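Local coordinates for protein klebicin C activity (Klebsiella pneumoniae, PDB 7NNA) that probably directs the import of a bacterial toxin, klebicin C, into target cells through the efflux channel TolC, at residues Ala23-Thr28 against Ala156-Lys161; Lys38-Gln43 against Ala142-Lys147. All coordinates share one frame; numbering follows the deposited sequence.

Contact 1 of 2, residues Ala23-Thr28 against Ala156-Lys161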
# COMPACT_ATOMS: atom_id res chain seq x y z
N ALA A 23 -3.08 -15.19 -25.75
CA ALA A 23 -4.31 -14.62 -25.15
C ALA A 23 -4.37 -15.13 -23.65
O ALA A 23 -4.76 -14.37 -22.75
CB ALA A 23 -5.53 -15.12 -25.86
N ALA A 24 -4.02 -16.42 -23.41
CA ALA A 24 -4.08 -16.97 -22.04
C ALA A 24 -3.05 -16.26 -21.13
O ALA A 24 -3.36 -15.97 -19.98
CB ALA A 24 -3.81 -18.46 -22.04
N ILE A 25 -1.90 -15.97 -21.63
CA ILE A 25 -0.88 -15.21 -20.87
C ILE A 25 -1.36 -13.77 -20.61
O ILE A 25 -1.13 -13.24 -19.50
CB ILE A 25 0.49 -15.28 -21.57
CG1 ILE A 25 1.09 -16.69 -21.42
CG2 ILE A 25 1.49 -14.19 -21.02
CD1 ILE A 25 2.16 -16.95 -22.43
N HIS A 26 -2.01 -13.14 -21.56
CA HIS A 26 -2.56 -11.77 -21.32
C HIS A 26 -3.69 -11.85 -20.24
O HIS A 26 -3.77 -10.98 -19.35
CB HIS A 26 -3.06 -11.18 -22.64
CG HIS A 26 -3.78 -9.86 -22.53
ND1 HIS A 26 -4.82 -9.55 -23.37
CD2 HIS A 26 -3.56 -8.81 -21.69
CE1 HIS A 26 -5.20 -8.32 -23.03
NE2 HIS A 26 -4.49 -7.87 -21.98
N ALA A 27 -4.54 -12.91 -20.28
CA ALA A 27 -5.57 -13.06 -19.24
C ALA A 27 -4.92 -13.14 -17.83
O ALA A 27 -5.39 -12.50 -16.88
CB ALA A 27 -6.42 -14.33 -19.51
N THR A 28 -3.80 -13.92 -17.72
CA THR A 28 -3.10 -13.98 -16.44
C THR A 28 -2.49 -12.64 -16.05
O THR A 28 -2.57 -12.26 -14.89
CB THR A 28 -1.99 -15.04 -16.49
OG1 THR A 28 -2.61 -16.28 -16.85
CG2 THR A 28 -1.27 -15.21 -15.14
N ALA A 156 0.90 -4.67 -20.49
CA ALA A 156 0.94 -4.02 -21.82
C ALA A 156 1.70 -4.84 -22.82
O ALA A 156 1.32 -4.90 -24.02
CB ALA A 156 1.52 -2.60 -21.74
N ALA A 157 2.81 -5.45 -22.38
CA ALA A 157 3.61 -6.28 -23.28
C ALA A 157 2.80 -7.51 -23.71
O ALA A 157 2.86 -7.85 -24.89
CB ALA A 157 4.93 -6.70 -22.62
N ALA A 158 2.07 -8.16 -22.80
CA ALA A 158 1.24 -9.36 -23.06
C ALA A 158 0.08 -9.01 -23.97
O ALA A 158 -0.23 -9.80 -24.89
CB ALA A 158 0.72 -9.97 -21.75
N LYS A 159 -0.58 -7.85 -23.73
CA LYS A 159 -1.66 -7.38 -24.62
C LYS A 159 -1.14 -7.18 -26.06
O LYS A 159 -1.77 -7.65 -27.04
CB LYS A 159 -2.23 -6.03 -24.12
CG LYS A 159 -3.48 -5.63 -24.91
CD LYS A 159 -4.07 -4.32 -24.42
CE LYS A 159 -5.28 -3.94 -25.27
NZ LYS A 159 -5.80 -2.61 -24.87
N ALA A 160 -0.01 -6.47 -26.22
CA ALA A 160 0.57 -6.23 -27.54
C ALA A 160 0.92 -7.55 -28.23
O ALA A 160 0.69 -7.73 -29.45
CB ALA A 160 1.81 -5.33 -27.42
N LYS A 161 1.48 -8.50 -27.48
CA LYS A 161 1.83 -9.82 -28.06
C LYS A 161 0.57 -10.62 -28.45
O LYS A 161 0.52 -11.17 -29.54
CB LYS A 161 2.69 -10.60 -27.06
CG LYS A 161 3.23 -11.94 -27.56
CD LYS A 161 3.99 -11.82 -28.92
CE LYS A 161 4.74 -13.07 -29.38
NZ LYS A 161 4.05 -14.35 -29.05

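Contact 2 of 2, residues Lys38-Gln43 against Ala142-Lys147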
# COMPACT_ATOMS: atom_id res chain seq x y z
N LYS A 38 -5.99 -4.06 -6.33
CA LYS A 38 -6.82 -4.22 -5.12
C LYS A 38 -5.93 -4.14 -3.88
O LYS A 38 -6.33 -3.52 -2.86
CB LYS A 38 -7.54 -5.57 -5.16
CG LYS A 38 -8.71 -5.40 -6.13
CD LYS A 38 -9.69 -6.54 -6.23
CE LYS A 38 -11.00 -6.09 -6.87
NZ LYS A 38 -10.83 -5.68 -8.30
N THR A 39 -4.74 -4.74 -3.96
CA THR A 39 -3.75 -4.70 -2.85
C THR A 39 -3.33 -3.26 -2.57
O THR A 39 -3.20 -2.87 -1.38
CB THR A 39 -2.50 -5.54 -3.17
OG1 THR A 39 -2.92 -6.92 -3.37
CG2 THR A 39 -1.57 -5.57 -1.99
N GLN A 40 -3.12 -2.48 -3.62
CA GLN A 40 -2.72 -1.07 -3.44
C GLN A 40 -3.79 -0.29 -2.72
O GLN A 40 -3.48 0.46 -1.75
CB GLN A 40 -2.39 -0.43 -4.82
CG GLN A 40 -1.81 0.97 -4.76
CD GLN A 40 -2.83 2.07 -4.48
OE1 GLN A 40 -4.02 1.96 -4.81
NE2 GLN A 40 -2.38 3.20 -3.91
N ALA A 41 -5.04 -0.47 -3.16
CA ALA A 41 -6.19 0.27 -2.57
C ALA A 41 -6.36 -0.15 -1.11
O ALA A 41 -6.57 0.71 -0.25
CB ALA A 41 -7.48 -0.02 -3.38
N ALA A 42 -6.25 -1.47 -0.80
CA ALA A 42 -6.37 -1.93 0.61
C ALA A 42 -5.19 -1.42 1.49
O ALA A 42 -5.39 -1.04 2.66
CB ALA A 42 -6.44 -3.48 0.70
N GLN A 43 -4.00 -1.33 0.92
CA GLN A 43 -2.82 -0.85 1.66
C GLN A 43 -2.87 0.68 1.90
O GLN A 43 -2.42 1.16 2.97
CB GLN A 43 -1.56 -1.23 0.89
CG GLN A 43 -0.26 -0.87 1.65
CD GLN A 43 -0.21 -1.46 3.03
OE1 GLN A 43 -0.62 -2.57 3.24
NE2 GLN A 43 0.32 -0.74 4.00
N ALA A 142 4.17 2.19 -0.93
CA ALA A 142 5.07 2.60 -2.04
C ALA A 142 5.64 1.34 -2.73
O ALA A 142 5.78 1.34 -3.96
CB ALA A 142 6.21 3.49 -1.49
N GLU A 143 5.92 0.28 -1.97
CA GLU A 143 6.45 -0.96 -2.60
C GLU A 143 5.38 -1.63 -3.43
O GLU A 143 5.67 -2.13 -4.53
CB GLU A 143 7.06 -1.89 -1.56
CG GLU A 143 7.54 -3.20 -2.18
CD GLU A 143 8.53 -3.10 -3.34
OE1 GLU A 143 9.27 -2.09 -3.44
OE2 GLU A 143 8.60 -4.06 -4.14
N ILE A 144 4.15 -1.70 -2.94
CA ILE A 144 3.03 -2.21 -3.76
C ILE A 144 2.84 -1.38 -5.01
O ILE A 144 2.60 -1.93 -6.10
CB ILE A 144 1.71 -2.28 -2.94
CG1 ILE A 144 1.81 -3.43 -1.90
CG2 ILE A 144 0.49 -2.53 -3.88
CD1 ILE A 144 2.15 -4.81 -2.48
N GLU A 145 2.94 -0.07 -4.90
CA GLU A 145 2.78 0.79 -6.10
C GLU A 145 3.90 0.49 -7.12
O GLU A 145 3.63 0.45 -8.35
CB GLU A 145 2.80 2.29 -5.68
CG GLU A 145 1.50 2.58 -4.93
CD GLU A 145 1.43 3.83 -4.08
OE1 GLU A 145 2.48 4.48 -3.85
OE2 GLU A 145 0.30 4.17 -3.69
N ARG A 146 5.14 0.23 -6.64
CA ARG A 146 6.22 -0.10 -7.60
C ARG A 146 5.90 -1.44 -8.30
O ARG A 146 6.08 -1.58 -9.52
CB ARG A 146 7.55 -0.21 -6.84
CG ARG A 146 8.78 -0.23 -7.73
CD ARG A 146 10.04 -0.68 -6.92
NE ARG A 146 9.88 -2.08 -6.48
CZ ARG A 146 10.08 -3.14 -7.25
NH1 ARG A 146 10.54 -2.99 -8.49
NH2 ARG A 146 9.82 -4.36 -6.79
N LYS A 147 5.38 -2.41 -7.53
CA LYS A 147 5.05 -3.73 -8.12
C LYS A 147 3.85 -3.58 -9.08
O LYS A 147 3.80 -4.24 -10.12
CB LYS A 147 4.67 -4.73 -7.00
CG LYS A 147 5.91 -5.18 -6.22
CD LYS A 147 5.60 -6.50 -5.48
CE LYS A 147 6.88 -7.14 -5.01
NZ LYS A 147 7.39 -6.43 -3.84

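Contact 1 of 2, residues Ala23-Thr28 against Ala156-Lys161
His26 and Ala158 meet in a helix-to-helix contact at the surface of a long two-helix hairpin. Residues 23-28 belong to helix 14-79 and residues 156-161 to helix 93-197. The two segments run antiparallel, 156° between their directions, and their axes approach to 8.4 Å. The small methyl group of Ala158 at the nearest point is consistent with this closeness. The CB of Ala158 sits 3.8 Å from the CA of His26, and the two CA atoms are 4.8 Å apart. Ile25 adds a looser touch beside this point, with its CG2 4.4 Å from the CB of Ala158.

The imidazole of His26 reaches past Ala158 and lies against the neighbouring Lys159. Its CG is anti to the backbone N (chi1 174°), which carries the ring across to the other helix. The CA of Lys159 stands over the centre of one ring face, 3.8 Å from the ring centroid and 7° off the ring normal. This is a CH-pi contact. The next two carbons of the lysine continue along the same side: its CB comes within 3.6 Å of the NE2 of His26, and its CG also lies close to the CE1 of His26. The two side chains lie side by side and point the same way. Beyond CG the lysine chain is extended and leads away from helix 14-79.

The contact is made by carbon and a ring face, without a hydrogen bond between the segments. Lys159 contributes its backbone CA and the base of its aliphatic chain. Its NZ stays 6.1 Å from the NE2 of His26, so any effect of the lysine charge on the histidine would probably be modest.

Contact 2 of 2, residues Lys38-Gln43 against Ala142-Lys147
The amide of Gln40 and the carboxylate of Glu145 form the single hydrogen bond between the two segments, at one side of an apolar contact. Gln40 NE2 donates to Glu145 OE2 over 2.9 Å, with an angle of 152° at the hydrogen. The acceptor uses its anti lone pair, away from the other oxygen. Amide and carboxylate are nearly coplanar. Gln40 reaches this position by a bend at chi2 (-76°), while Glu145 runs extended beyond CG. Their CG atoms also touch, at 3.7 Å. Gln141, one turn before Glu145, gives OE2 a second hydrogen bond, so this oxygen is held from both helices. Gln43 NE2 adds a further link between the helices, to Glu137.

The side chain of Ile144 points at helix 14-79 and lies between the two backbones. In the conformer described, its CG2 rests on Gln40, 3.6 Å from the CA and 3.7 Å from the CB of that residue. The other branch turns to Thr39, where Ile144 CD1 meets Thr39 CG2 at 3.8 Å. The methyl of Thr39 serves the contact, while its hydroxyl bonds to the backbone oxygen of Asn35 in its own helix.

Facing elsewhere, Glu143 binds Arg146 and Lys147 within helix 93-197. In one of its two conformers Arg146 grips it side-on through NE and NH2, one to each oxygen. Lys147 NZ meets the anti lone pair of Glu143 OE2, 2.7 Å away.

Apolar contact beside a polar link, between two segments that run nearly antiparallel (163°), is consistent with a helical hairpin of coiled-coil type.

How the contacts relate
Both contacts join helix 14-79 to helix 93-197, and contact 2 is nested inside the loop closed by contact 1. Their centres lie about 21 Å apart, and their nearest atoms about 11 Å. Both are surface contacts, as the slender two-helix fold leads one to expect. The centre of contact 2 lies about 4 Å from the centre of the chain and that of contact 1 about 25 Å away from it. The chemistry differs. In contact 1 the segment axes lie closer, in keeping with the small alanine, and a ring is laid on a lysine backbone. In contact 2 they lie farther apart, where a branched isoleucine stands between them, and a hydrogen bond links the segments.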